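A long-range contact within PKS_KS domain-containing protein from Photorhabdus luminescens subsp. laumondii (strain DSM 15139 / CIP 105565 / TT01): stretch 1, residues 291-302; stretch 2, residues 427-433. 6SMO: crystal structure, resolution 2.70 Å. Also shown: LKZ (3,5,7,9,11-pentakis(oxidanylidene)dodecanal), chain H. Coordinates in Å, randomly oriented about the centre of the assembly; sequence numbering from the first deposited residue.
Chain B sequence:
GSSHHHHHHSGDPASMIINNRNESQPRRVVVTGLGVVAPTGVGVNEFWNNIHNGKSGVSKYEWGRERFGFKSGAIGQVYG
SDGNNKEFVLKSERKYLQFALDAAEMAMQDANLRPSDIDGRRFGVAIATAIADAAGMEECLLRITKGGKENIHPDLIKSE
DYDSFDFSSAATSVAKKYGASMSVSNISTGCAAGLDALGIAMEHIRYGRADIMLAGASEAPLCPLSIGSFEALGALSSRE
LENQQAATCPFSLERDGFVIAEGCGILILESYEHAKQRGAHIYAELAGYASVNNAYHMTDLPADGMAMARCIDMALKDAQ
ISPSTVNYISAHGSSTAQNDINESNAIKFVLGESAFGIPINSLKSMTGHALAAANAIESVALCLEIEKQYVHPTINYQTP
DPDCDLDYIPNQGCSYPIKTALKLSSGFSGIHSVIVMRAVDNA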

# COMPACT_ATOMS: atom_id res chain seq x y z
N SER B 291 12.85 -4.96 -1.58
CA SER B 291 11.77 -4.92 -0.57
C SER B 291 11.53 -6.32 0.01
O SER B 291 11.56 -7.30 -0.77
CB SER B 291 10.50 -4.35 -1.15
OG SER B 291 9.55 -4.09 -0.14
N VAL B 292 11.32 -6.41 1.33
CA VAL B 292 11.11 -7.69 2.07
C VAL B 292 9.97 -7.49 3.07
O VAL B 292 9.46 -6.36 3.18
CB VAL B 292 12.40 -8.14 2.79
CG1 VAL B 292 13.54 -8.39 1.82
CG2 VAL B 292 12.83 -7.15 3.87
N ASN B 293 9.59 -8.57 3.77
CA ASN B 293 8.63 -8.57 4.90
C ASN B 293 9.37 -9.00 6.17
O ASN B 293 10.33 -9.79 6.06
CB ASN B 293 7.42 -9.46 4.63
CG ASN B 293 6.67 -9.09 3.37
OD1 ASN B 293 6.44 -7.92 3.09
ND2 ASN B 293 6.28 -10.09 2.59
N ASN B 294 8.92 -8.51 7.33
CA ASN B 294 9.46 -8.88 8.67
C ASN B 294 9.02 -10.30 9.02
O ASN B 294 9.87 -11.08 9.49
CB ASN B 294 8.99 -7.92 9.77
CG ASN B 294 9.85 -6.68 9.89
OD1 ASN B 294 11.08 -6.78 9.96
ND2 ASN B 294 9.23 -5.52 9.95
N ALA B 295 7.73 -10.61 8.81
CA ALA B 295 7.04 -11.83 9.28
C ALA B 295 7.15 -11.90 10.81
O ALA B 295 7.39 -13.01 11.34
CB ALA B 295 7.62 -13.05 8.61
N TYR B 296 6.97 -10.76 11.48
CA TYR B 296 7.17 -10.57 12.94
C TYR B 296 5.89 -10.00 13.57
O TYR B 296 5.25 -10.70 14.38
CB TYR B 296 8.38 -9.67 13.19
CG TYR B 296 8.67 -9.37 14.64
CD1 TYR B 296 9.28 -10.30 15.46
CD2 TYR B 296 8.34 -8.14 15.19
CE1 TYR B 296 9.54 -10.03 16.80
CE2 TYR B 296 8.60 -7.85 16.52
CZ TYR B 296 9.20 -8.79 17.32
OH TYR B 296 9.46 -8.51 18.63
N HIS B 297 5.53 -8.76 13.21
CA HIS B 297 4.34 -8.03 13.72
C HIS B 297 3.90 -6.98 12.69
O HIS B 297 4.71 -6.64 11.80
CB HIS B 297 4.65 -7.39 15.08
CG HIS B 297 3.46 -7.30 15.99
ND1 HIS B 297 3.07 -8.35 16.79
CD2 HIS B 297 2.59 -6.30 16.22
CE1 HIS B 297 2.00 -8.00 17.48
NE2 HIS B 297 1.69 -6.74 17.15
N MET B 298 2.67 -6.48 12.85
CA MET B 298 2.07 -5.49 11.92
C MET B 298 2.61 -4.08 12.20
O MET B 298 2.90 -3.38 11.22
CB MET B 298 0.55 -5.47 12.07
CG MET B 298 -0.14 -6.71 11.56
SD MET B 298 -0.23 -6.80 9.77
CE MET B 298 -1.23 -5.37 9.39
N THR B 299 2.76 -3.71 13.47
CA THR B 299 3.20 -2.34 13.83
C THR B 299 4.56 -2.36 14.53
O THR B 299 5.38 -1.48 14.25
CB THR B 299 2.12 -1.64 14.67
OG1 THR B 299 1.97 -2.30 15.92
CG2 THR B 299 0.77 -1.63 13.99
N ASP B 300 4.78 -3.34 15.40
CA ASP B 300 6.05 -3.47 16.16
C ASP B 300 7.19 -3.90 15.23
O ASP B 300 6.92 -4.67 14.28
CB ASP B 300 5.91 -4.47 17.32
CG ASP B 300 4.92 -4.03 18.39
OD1 ASP B 300 4.71 -2.81 18.55
OD2 ASP B 300 4.37 -4.92 19.07
N LEU B 301 8.41 -3.42 15.50
CA LEU B 301 9.66 -3.75 14.76
C LEU B 301 10.64 -4.41 15.72
O LEU B 301 10.79 -3.97 16.86
CB LEU B 301 10.25 -2.46 14.17
CG LEU B 301 9.41 -1.79 13.08
CD1 LEU B 301 9.78 -0.32 12.94
CD2 LEU B 301 9.59 -2.52 11.75
N PRO B 302 11.34 -5.49 15.30
CA PRO B 302 12.28 -6.19 16.18
C PRO B 302 13.60 -5.43 16.36
O PRO B 302 13.95 -4.64 15.49
CB PRO B 302 12.51 -7.52 15.45
CG PRO B 302 12.35 -7.17 13.99
CD PRO B 302 11.27 -6.10 13.96
N GLY B 427 7.26 0.52 7.11
CA GLY B 427 5.82 0.79 7.29
C GLY B 427 5.15 -0.38 7.97
O GLY B 427 5.84 -1.32 8.36
N PHE B 428 3.81 -0.34 8.05
CA PHE B 428 2.99 -1.42 8.66
C PHE B 428 2.95 -2.64 7.74
O PHE B 428 3.19 -2.46 6.54
CB PHE B 428 1.61 -0.91 9.07
CG PHE B 428 1.61 -0.00 10.27
CD1 PHE B 428 2.74 0.12 11.05
CD2 PHE B 428 0.48 0.71 10.62
CE1 PHE B 428 2.75 0.94 12.16
CE2 PHE B 428 0.49 1.54 11.73
CZ PHE B 428 1.62 1.65 12.49
N SER B 429 2.60 -3.79 8.31
CA SER B 429 2.61 -5.15 7.70
C SER B 429 4.06 -5.63 7.55
O SER B 429 4.33 -6.40 6.64
CB SER B 429 1.80 -5.33 6.44
OG SER B 429 0.67 -4.49 6.43
N GLY B 430 4.94 -5.13 8.42
CA GLY B 430 6.36 -5.51 8.45
C GLY B 430 7.06 -5.30 7.12
O GLY B 430 7.84 -6.17 6.73
N ILE B 431 6.78 -4.18 6.47
CA ILE B 431 7.39 -3.90 5.13
C ILE B 431 8.67 -3.07 5.25
O ILE B 431 8.61 -1.98 5.81
CB ILE B 431 6.37 -3.24 4.19
CG1 ILE B 431 5.10 -4.07 4.06
CG2 ILE B 431 7.00 -2.98 2.83
CD1 ILE B 431 4.13 -3.53 3.06
N HIS B 432 9.78 -3.62 4.78
CA HIS B 432 11.06 -2.86 4.64
C HIS B 432 11.33 -2.62 3.16
O HIS B 432 11.13 -3.56 2.36
CB HIS B 432 12.22 -3.61 5.31
CG HIS B 432 12.09 -3.74 6.79
ND1 HIS B 432 12.19 -2.64 7.63
CD2 HIS B 432 11.88 -4.81 7.58
CE1 HIS B 432 12.04 -3.04 8.88
NE2 HIS B 432 11.85 -4.36 8.88
N SER B 433 11.77 -1.41 2.80
CA SER B 433 12.09 -0.99 1.41
C SER B 433 13.36 -0.13 1.41
O SER B 433 13.45 0.79 2.24
CB SER B 433 10.93 -0.27 0.78
OG SER B 433 9.85 -1.17 0.54
C4 LKZ H . -5.00 4.97 9.81
C5 LKZ H . -4.65 3.95 8.75
C6 LKZ H . -3.63 4.37 7.68
C7 LKZ H . -2.35 3.60 7.90
C8 LKZ H . -1.19 3.76 6.92
C10 LKZ H . 3.59 3.45 9.01
C22 LKZ H . -6.31 5.62 9.41
C11 LKZ H . 3.81 4.82 8.43
O19 LKZ H . 3.95 5.81 9.13
C3 LKZ H . 2.42 2.91 8.21
O23 LKZ H . 2.51 1.83 7.65
C2 LKZ H . 1.20 3.82 8.04
C9 LKZ H . 0.01 3.02 7.52
O20 LKZ H . -0.04 1.81 7.64
O21 LKZ H . -2.23 2.90 8.89
O22 LKZ H . -5.18 2.86 8.76
O24 LKZ H . -7.39 5.24 9.85
C23 LKZ H . -6.21 6.77 8.43
O HOH W 1 4.03 -7.33 4.12
O HOH W 2 5.45 -9.08 7.56

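The phenyl ring of Phe428 is held between protein and ligand: the methyl CG2 of Thr299 lies over one face, 3.7 Å from the ring centroid and nearly on its normal, while C3 of the LKZ polyketone lies over the opposite face. The same residue grips the ligand through its backbone, Phe428 N donating to LKZ O23 at 2.6 Å. A single residue thus links a bound chain to a loop well over a hundred positions away in sequence.

A short strand pair lies beside these loop contacts, 291-293 running antiparallel to 431-433. Val292 and His432 form its hydrogen-bonded pair, with Val292 N donating to His432 O at 3.0 Å and His432 N to Val292 O at 3.2 Å. Just beyond the strand, Asn294 N donates to Gly430 O at 2.6 Å, and the same carbonyl oxygen receives a CA-H...O contact from Asn293 CA at 3.1 Å. Farther along, where the stretches are loop, Ser429 N donates to Met298 O at 3.0 Å.

Side chains divide between the two faces of the sheet. Ser291, Ser433, Asn293 and Ile431 share one; there Ser291 and Ser433 form a non-hydrogen-bonded pair, which explains the short 4.4 Å between Ser291 CA and Ser433 CA, and Ser291 OG lies 3.0 Å from Ser433 OG. On the other, Val292 CG2 packs against His432 CB at 3.9 Å. The imidazole, part of the residue most extensively covered by the opposing stretch, reaches past the valine to Asn294, where His432 NE2 donates to Asn294 OD1 at 2.8 Å. Leu301 CD2 adds an apolar contact with His432 CE1 at 3.8 Å. Histidine suits this place because its ring edge can meet the valine methyl and still present an N-H to the asparagine oxygen.

Gly430 shows the complementary principle, that absence can be structural. Its positive phi favours glycine, and a CB here would point toward the other stretch and come within 2.8 Å of Asn294 CB, a clash. Ser429 also has a positive phi, but its CB points away overall; Ser429 OG is satisfied elsewhere in the structure and lies 3.6 Å from Met298 CE, whose side chain, m at all three chi angles, brings its end nearer to the other stretch.

Water completes the junction. One molecule donates to both Asn293 OD1 and Ser429 O, each at 2.7 Å; a second accepts from Ala295 N and donates to Ser429 O, each at 3.0 Å. Together the stretches bury 641 Å².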